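Long-range contact in nascent polypeptide-associated complex protein (Methanothermobacter marburgensis, PDB 1TR8), which probably contacts nascent chains as they emerge from the ribosome, and works as a homodimer that also binds ribosomal RNA: residues K32-N37 against Y47-K52. Numbering follows the deposited sequence.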
loop_
_atom_site.group_PDB
_atom_site.type_symbol
_atom_site.label_atom_id
_atom_site.label_comp_id
_atom_site.label_asym_id
_atom_site.label_seq_id
_atom_site.Cartn_x
_atom_site.Cartn_y
_atom_site.Cartn_z
ATOM N N LYS A 32 -12.308 4.620 9.245
ATOM C CA LYS A 32 -11.705 5.767 9.921
ATOM C C LYS A 32 -11.848 5.710 11.443
ATOM O O LYS A 32 -12.871 5.312 11.970
ATOM C CB LYS A 32 -12.284 7.077 9.384
ATOM C CG LYS A 32 -11.683 7.469 8.036
ATOM C CD LYS A 32 -12.728 7.929 7.022
ATOM C CE LYS A 32 -12.374 7.444 5.607
ATOM N NZ LYS A 32 -13.325 7.908 4.530
ATOM N N ASN A 33 -10.765 6.030 12.140
ATOM C CA ASN A 33 -10.751 6.036 13.588
ATOM C C ASN A 33 -11.477 4.822 14.160
ATOM O O ASN A 33 -12.412 4.937 14.953
ATOM C CB ASN A 33 -11.351 7.347 14.106
ATOM C CG ASN A 33 -10.484 8.553 13.760
ATOM O OD1 ASN A 33 -10.940 9.504 13.110
ATOM N ND2 ASN A 33 -9.218 8.506 14.176
ATOM N N PRO A 34 -11.031 3.644 13.754
ATOM C CA PRO A 34 -11.582 2.416 14.278
ATOM C C PRO A 34 -11.131 2.127 15.691
ATOM O O PRO A 34 -10.143 2.697 16.169
ATOM C CB PRO A 34 -10.993 1.374 13.332
ATOM C CG PRO A 34 -9.736 1.960 12.880
ATOM C CD PRO A 34 -9.980 3.401 12.755
ATOM N N LYS A 35 -11.864 1.242 16.352
ATOM C CA LYS A 35 -11.390 0.596 17.560
ATOM C C LYS A 35 -10.698 -0.717 17.167
ATOM O O LYS A 35 -11.207 -1.483 16.347
ATOM C CB LYS A 35 -12.563 0.337 18.504
ATOM C CG LYS A 35 -12.159 -0.505 19.698
ATOM C CD LYS A 35 -12.831 -0.061 20.994
ATOM C CE LYS A 35 -12.035 -0.634 22.161
ATOM N NZ LYS A 35 -10.720 -1.192 21.661
ATOM N N VAL A 36 -9.514 -0.955 17.716
ATOM C CA VAL A 36 -8.710 -2.097 17.314
ATOM C C VAL A 36 -8.153 -2.861 18.516
ATOM O O VAL A 36 -7.577 -2.278 19.429
ATOM C CB VAL A 36 -7.530 -1.687 16.406
ATOM C CG1 VAL A 36 -6.732 -2.911 15.993
ATOM C CG2 VAL A 36 -8.002 -0.910 15.184
ATOM N N ASN A 37 -8.372 -4.172 18.499
ATOM C CA ASN A 37 -7.811 -5.113 19.453
ATOM C C ASN A 37 -6.845 -6.062 18.750
ATOM O O ASN A 37 -7.006 -6.366 17.570
ATOM C CB ASN A 37 -8.932 -5.936 20.083
ATOM C CG ASN A 37 -9.726 -5.138 21.090
ATOM O OD1 ASN A 37 -9.332 -4.035 21.460
ATOM N ND2 ASN A 37 -10.859 -5.679 21.527
ATOM N N TYR A 47 -6.068 -9.318 14.418
ATOM C CA TYR A 47 -6.568 -7.977 14.705
ATOM C C TYR A 47 -8.074 -7.937 14.534
ATOM O O TYR A 47 -8.570 -8.398 13.514
ATOM C CB TYR A 47 -5.956 -6.968 13.742
ATOM C CG TYR A 47 -4.482 -6.790 13.926
ATOM C CD1 TYR A 47 -3.988 -5.909 14.879
ATOM C CD2 TYR A 47 -3.578 -7.498 13.143
ATOM C CE1 TYR A 47 -2.624 -5.739 15.042
ATOM C CE2 TYR A 47 -2.225 -7.342 13.310
ATOM C CZ TYR A 47 -1.750 -6.459 14.262
ATOM O OH TYR A 47 -0.387 -6.342 14.462
ATOM N N GLN A 48 -8.775 -7.465 15.567
ATOM C CA GLN A 48 -10.191 -7.107 15.471
ATOM C C GLN A 48 -10.338 -5.595 15.337
ATOM O O GLN A 48 -9.939 -4.838 16.222
ATOM C CB GLN A 48 -10.986 -7.552 16.686
ATOM C CG GLN A 48 -11.108 -9.036 16.846
ATOM C CD GLN A 48 -12.304 -9.431 17.700
ATOM O OE1 GLN A 48 -13.069 -10.315 17.314
ATOM N NE2 GLN A 48 -12.505 -8.740 18.818
ATOM N N VAL A 49 -11.060 -5.209 14.294
ATOM C CA VAL A 49 -11.166 -3.835 13.828
ATOM C C VAL A 49 -12.629 -3.511 13.654
ATOM O O VAL A 49 -13.316 -4.084 12.819
ATOM C CB VAL A 49 -10.505 -3.636 12.462
ATOM C CG1 VAL A 49 -10.635 -2.178 12.009
ATOM C CG2 VAL A 49 -9.069 -4.018 12.527
ATOM N N THR A 50 -13.082 -2.559 14.451
ATOM C CA THR A 50 -14.465 -2.144 14.457
ATOM C C THR A 50 -14.553 -0.650 14.156
ATOM O O THR A 50 -13.834 0.168 14.728
ATOM C CB THR A 50 -15.052 -2.460 15.832
ATOM O OG1 THR A 50 -14.973 -3.877 16.052
ATOM C CG2 THR A 50 -16.529 -2.121 15.896
ATOM N N GLY A 51 -15.447 -0.318 13.241
ATOM C CA GLY A 51 -15.743 1.068 12.916
ATOM C C GLY A 51 -16.651 1.098 11.707
ATOM O O GLY A 51 -17.046 0.061 11.199
ATOM N N LYS A 52 -17.019 2.292 11.274
ATOM C CA LYS A 52 -17.860 2.440 10.104
ATOM C C LYS A 52 -16.992 2.377 8.848
ATOM O O LYS A 52 -15.940 3.019 8.747
ATOM C CB LYS A 52 -18.703 3.714 10.214
ATOM C CG LYS A 52 -19.531 3.726 11.508
ATOM C CD LYS A 52 -20.713 4.689 11.487
ATOM C CE LYS A 52 -22.054 3.998 11.166
ATOM N NZ LYS A 52 -22.128 3.469 9.760
#
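The Tyr47 ring, set by a CG anti to its carbonyl carbon (chi1 -67°), stands oblique to Val36, whose CG1 comes 4.2 Å from ring atom CD1; Asn37 O also lies oblique to the ring, and Ile31 of the second subunit packs on Tyr47. Val36 and Val49 form a non-hydrogen-bonded antiparallel pair on the same sheet face, both with CG1 anti to the backbone N, and touch CG2 to CG2 at 4.2 Å. The Pro34 ring adds CB against Val49 CG1 (3.8 Å). On the other face lie Lys35, Asn37, Gln48 and Thr50. The backbones of Lys35 and Thr50 exchange two hydrogen bonds; the one from Thr50 N to Lys35 O is nearly straight (2.9 Å, 173°). Asn37 N hydrogen-bonds Gln48 O in the carbonyl plane at 2.8 Å, whereas Gln48 N donates to Asn37 O from above the Asn37 carbonyl plane. Thr50 OG1 and Thr46 OG1 of the second subunit are hydrogen-bonded. In this NAC-domain hairpin, four backbone hydrogen bonds thus tie one edge of 47-51 to strand 35-41, while the other pairs with the second subunit, carrying on across the subunit interface a sheet with one apolar face, extended by Val17 and Val20, and one polar face whose Lys35 charge is paired with Asp13.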